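Local coordinates for protein methylglyoxal reductase (NADPH-dependent) (Candida albicans SC5314, PDB 6KWS) that probably reduces methylglyoxal with NADPH as the electron donor, as a member of the dihydroflavonol-4-reductase subfamily of Rossmann-fold enzymes, at residues L273-L284 against L323-E332. The protein carries 1 engineered substitution. Residues are numbered along the deposited sequence; the frame is centred on the assembly and turned at random.
Sequences LVDIINDKFPDL and LEQSVYDTVE
Helices 273-280 and 323-332 cross at -66°, their axes 10.0 Å apart, and I276 and E324 bring the backbones nearest, with CA atoms 6.3 Å apart. V327 sits among three residues of helix 273-280. Its CG1 meets I276 CG2 at 3.7 Å and also touches I277 CG1. Its CG2 packs on L273 CD2. I276 holds CG1 anti to its carbonyl carbon (chi1 -68°), and the extended chain carries CD1 out to L323 CD1 and to E324 CA, 3.6 Å away. V331 divides its methyls: CG2 goes to I277 CD1, and CG1 lies over one face of the F281 ring, 3.7 Å from its centroid, a CH-pi contact. F281 is the first residue to leave the helix, and its ring reaches back to helix 323-332. Its plane is 29° from that of Y328, but the rings are slid apart and barely overlap. K280 lays CB against Y328 CD1 and crosses E324 at about a right angle; K280 NZ and E324 OE1 stay 4.7 Å apart, so any attraction is probably long-range. The chain's last helix thus packs on helix 270-280 in the C-terminal region that, in extended short-chain dehydrogenases/reductases, usually helps form the substrate pocket. Helix 216-222 adds to its buried side through I218, which touches L273 and V331, and I221, which touches I277. W237 of strand 234-239 lies against L323 and S326, joining helix 323-337 to the main sheet.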
loop_
_atom_site.group_PDB
_atom_site.type_symbol
_atom_site.label_atom_id
_atom_site.label_comp_id
_atom_site.label_asym_id
_atom_site.label_seq_id
_atom_site.Cartn_x
_atom_site.Cartn_y
_atom_site.Cartn_z
ATOM N N LEU A 273 5.681 15.032 -12.380
ATOM C CA LEU A 273 5.232 13.958 -13.257
ATOM C C LEU A 273 5.127 14.433 -14.696
ATOM O O LEU A 273 5.588 13.749 -15.616
ATOM C CB LEU A 273 3.892 13.433 -12.762
ATOM C CG LEU A 273 3.858 13.137 -11.272
ATOM C CD1 LEU A 273 2.487 12.601 -10.897
ATOM C CD2 LEU A 273 4.973 12.153 -10.903
ATOM N N VAL A 274 4.505 15.601 -14.901
ATOM C CA VAL A 274 4.442 16.233 -16.220
ATOM C C VAL A 274 5.825 16.288 -16.861
ATOM O O VAL A 274 6.029 15.796 -17.978
ATOM C CB VAL A 274 3.825 17.635 -16.118
ATOM C CG1 VAL A 274 3.857 18.309 -17.472
ATOM C CG2 VAL A 274 2.401 17.533 -15.596
ATOM N N ASP A 275 6.801 16.862 -16.143
ATOM C CA ASP A 275 8.163 16.990 -16.671
ATOM C C ASP A 275 8.740 15.645 -17.105
ATOM O O ASP A 275 9.329 15.537 -18.190
ATOM C CB ASP A 275 9.083 17.638 -15.632
ATOM C CG ASP A 275 8.829 19.140 -15.457
ATOM O OD1 ASP A 275 8.103 19.738 -16.297
ATOM O OD2 ASP A 275 9.364 19.723 -14.473
ATOM N N ILE A 276 8.606 14.610 -16.263
ATOM C CA ILE A 276 9.132 13.293 -16.621
ATOM C C ILE A 276 8.475 12.787 -17.895
ATOM O O ILE A 276 9.149 12.261 -18.793
ATOM C CB ILE A 276 8.943 12.289 -15.475
ATOM C CG1 ILE A 276 9.825 12.651 -14.275
ATOM C CG2 ILE A 276 9.257 10.893 -15.962
ATOM C CD1 ILE A 276 9.772 11.633 -13.133
ATOM N N ILE A 277 7.153 12.941 -17.997
ATOM C CA ILE A 277 6.429 12.405 -19.142
ATOM C C ILE A 277 6.808 13.170 -20.406
ATOM O O ILE A 277 7.133 12.568 -21.440
ATOM C CB ILE A 277 4.910 12.433 -18.869
ATOM C CG1 ILE A 277 4.584 11.527 -17.670
ATOM C CG2 ILE A 277 4.097 12.010 -20.112
ATOM C CD1 ILE A 277 3.116 11.551 -17.248
ATOM N N ASN A 278 6.816 14.510 -20.327
ATOM C CA ASN A 278 7.179 15.312 -21.493
ATOM C C ASN A 278 8.597 15.004 -21.975
ATOM O O ASN A 278 8.861 15.077 -23.184
ATOM C CB ASN A 278 6.997 16.799 -21.195
ATOM C CG ASN A 278 5.584 17.282 -21.498
ATOM O OD1 ASN A 278 5.055 16.998 -22.567
ATOM N ND2 ASN A 278 4.981 18.033 -20.578
ATOM N N ASP A 279 9.500 14.588 -21.075
ATOM C CA ASP A 279 10.873 14.295 -21.479
ATOM C C ASP A 279 11.132 12.831 -21.864
ATOM O O ASP A 279 12.154 12.543 -22.495
ATOM C CB ASP A 279 11.846 14.727 -20.374
ATOM C CG ASP A 279 12.269 16.218 -20.512
ATOM O OD1 ASP A 279 13.018 16.534 -21.481
ATOM O OD2 ASP A 279 11.833 17.074 -19.673
ATOM N N LYS A 280 10.240 11.896 -21.565
ATOM C CA LYS A 280 10.518 10.512 -21.917
ATOM C C LYS A 280 9.566 9.939 -22.960
ATOM O O LYS A 280 9.806 8.834 -23.459
ATOM C CB LYS A 280 10.498 9.625 -20.664
ATOM C CG LYS A 280 11.419 10.101 -19.558
ATOM C CD LYS A 280 12.856 9.814 -19.869
ATOM C CE LYS A 280 13.765 10.819 -19.178
ATOM N NZ LYS A 280 15.159 10.316 -19.057
ATOM N N PHE A 281 8.502 10.645 -23.317
ATOM C CA PHE A 281 7.520 10.131 -24.262
ATOM C C PHE A 281 7.355 11.168 -25.362
ATOM O O PHE A 281 6.406 11.976 -25.345
ATOM C CB PHE A 281 6.205 9.789 -23.567
ATOM C CG PHE A 281 6.335 8.687 -22.563
ATOM C CD1 PHE A 281 6.058 7.378 -22.909
ATOM C CD2 PHE A 281 6.757 8.959 -21.270
ATOM C CE1 PHE A 281 6.182 6.357 -21.976
ATOM C CE2 PHE A 281 6.887 7.949 -20.342
ATOM C CZ PHE A 281 6.596 6.641 -20.694
ATOM N N PRO A 282 8.271 11.166 -26.338
ATOM C CA PRO A 282 8.163 12.085 -27.480
ATOM C C PRO A 282 6.787 12.061 -28.099
ATOM O O PRO A 282 6.258 13.102 -28.492
ATOM C CB PRO A 282 9.228 11.548 -28.436
ATOM C CG PRO A 282 10.228 10.865 -27.530
ATOM C CD PRO A 282 9.395 10.226 -26.482
ATOM N N ASP A 283 6.167 10.876 -28.140
ATOM C CA ASP A 283 4.817 10.732 -28.672
ATOM C C ASP A 283 3.819 11.641 -27.972
ATOM O O ASP A 283 2.980 12.258 -28.651
ATOM C CB ASP A 283 4.374 9.276 -28.580
ATOM C CG ASP A 283 4.601 8.533 -29.889
ATOM O OD1 ASP A 283 4.140 9.047 -30.934
ATOM O OD2 ASP A 283 5.245 7.458 -29.877
ATOM N N LEU A 284 3.894 11.729 -26.627
ATOM C CA LEU A 284 2.924 12.522 -25.871
ATOM C C LEU A 284 3.339 13.981 -25.734
ATOM O O LEU A 284 2.496 14.832 -25.423
ATOM C CB LEU A 284 2.696 11.927 -24.475
ATOM C CG LEU A 284 2.301 10.457 -24.459
ATOM C CD1 LEU A 284 2.730 9.731 -23.173
ATOM C CD2 LEU A 284 0.798 10.314 -24.687
ATOM N N LEU A 323 11.944 8.306 -9.091
ATOM C CA LEU A 323 10.733 8.845 -9.714
ATOM C C LEU A 323 10.676 8.513 -11.203
ATOM O O LEU A 323 9.649 8.027 -11.698
ATOM C CB LEU A 323 10.637 10.355 -9.522
ATOM C CG LEU A 323 9.300 10.956 -9.067
ATOM C CD1 LEU A 323 9.035 12.266 -9.753
ATOM C CD2 LEU A 323 8.106 10.022 -9.201
ATOM N N GLU A 324 11.768 8.774 -11.938
ATOM C CA GLU A 324 11.724 8.595 -13.388
ATOM C C GLU A 324 11.459 7.138 -13.760
ATOM O O GLU A 324 10.624 6.863 -14.624
ATOM C CB GLU A 324 13.020 9.103 -14.040
ATOM C CG GLU A 324 13.166 8.819 -15.573
ATOM C CD GLU A 324 13.703 7.408 -15.907
ATOM O OE1 GLU A 324 13.131 6.743 -16.815
ATOM O OE2 GLU A 324 14.685 6.962 -15.252
ATOM N N GLN A 325 12.153 6.190 -13.131
ATOM C CA GLN A 325 11.873 4.791 -13.433
ATOM C C GLN A 325 10.425 4.457 -13.128
ATOM O O GLN A 325 9.711 3.890 -13.961
ATOM C CB GLN A 325 12.803 3.871 -12.645
ATOM C CG GLN A 325 14.222 4.329 -12.663
ATOM C CD GLN A 325 15.136 3.431 -11.879
ATOM O OE1 GLN A 325 15.121 3.434 -10.643
ATOM N NE2 GLN A 325 15.952 2.657 -12.589
ATOM N N SER A 326 9.974 4.827 -11.932
ATOM C CA SER A 326 8.637 4.467 -11.492
ATOM C C SER A 326 7.586 5.080 -12.404
ATOM O O SER A 326 6.656 4.395 -12.853
ATOM C CB SER A 326 8.446 4.912 -10.042
ATOM O OG SER A 326 7.295 4.308 -9.472
ATOM N N VAL A 327 7.725 6.375 -12.703
ATOM C CA VAL A 327 6.757 7.032 -13.578
ATOM C C VAL A 327 6.787 6.414 -14.964
ATOM O O VAL A 327 5.734 6.122 -15.550
ATOM C CB VAL A 327 7.018 8.545 -13.633
ATOM C CG1 VAL A 327 6.184 9.181 -14.731
ATOM C CG2 VAL A 327 6.696 9.155 -12.306
ATOM N N TYR A 328 7.993 6.189 -15.499
ATOM C CA TYR A 328 8.149 5.633 -16.842
ATOM C C TYR A 328 7.534 4.253 -16.935
ATOM O O TYR A 328 6.720 3.985 -17.830
ATOM C CB TYR A 328 9.627 5.557 -17.224
ATOM C CG TYR A 328 9.857 4.986 -18.599
ATOM C CD1 TYR A 328 9.760 5.794 -19.726
ATOM C CD2 TYR A 328 10.178 3.641 -18.780
ATOM C CE1 TYR A 328 9.978 5.286 -20.985
ATOM C CE2 TYR A 328 10.396 3.125 -20.038
ATOM C CZ TYR A 328 10.292 3.953 -21.141
ATOM O OH TYR A 328 10.506 3.474 -22.418
ATOM N N ASP A 329 7.920 3.357 -16.018
ATOM C CA ASP A 329 7.371 2.010 -16.038
ATOM C C ASP A 329 5.858 2.037 -15.963
ATOM O O ASP A 329 5.196 1.173 -16.542
ATOM C CB ASP A 329 7.931 1.190 -14.885
ATOM C CG ASP A 329 9.398 0.897 -15.032
ATOM O OD1 ASP A 329 9.967 1.143 -16.117
ATOM O OD2 ASP A 329 9.986 0.402 -14.049
ATOM N N THR A 330 5.290 3.030 -15.283
ATOM C CA THR A 330 3.840 3.097 -15.147
ATOM C C THR A 330 3.194 3.562 -16.443
ATOM O O THR A 330 2.228 2.953 -16.924
ATOM C CB THR A 330 3.463 4.044 -14.003
ATOM O OG1 THR A 330 4.155 3.662 -12.815
ATOM C CG2 THR A 330 1.959 4.037 -13.738
ATOM N N VAL A 331 3.691 4.672 -16.990
ATOM C CA VAL A 331 3.115 5.206 -18.213
ATOM C C VAL A 331 3.280 4.205 -19.353
ATOM O O VAL A 331 2.342 3.973 -20.132
ATOM C CB VAL A 331 3.749 6.570 -18.555
ATOM C CG1 VAL A 331 3.240 7.076 -19.920
ATOM C CG2 VAL A 331 3.448 7.572 -17.474
ATOM N N GLU A 332 4.478 3.608 -19.470
ATOM C CA GLU A 332 4.740 2.639 -20.528
ATOM C C GLU A 332 3.675 1.561 -20.518
ATOM O O GLU A 332 3.076 1.236 -21.550
ATOM C CB GLU A 332 6.124 2.016 -20.346
ATOM C CG GLU A 332 6.794 1.582 -21.651
ATOM C CD GLU A 332 7.804 0.431 -21.472
ATOM O OE1 GLU A 332 8.383 -0.023 -22.496
ATOM O OE2 GLU A 332 8.010 -0.026 -20.315
#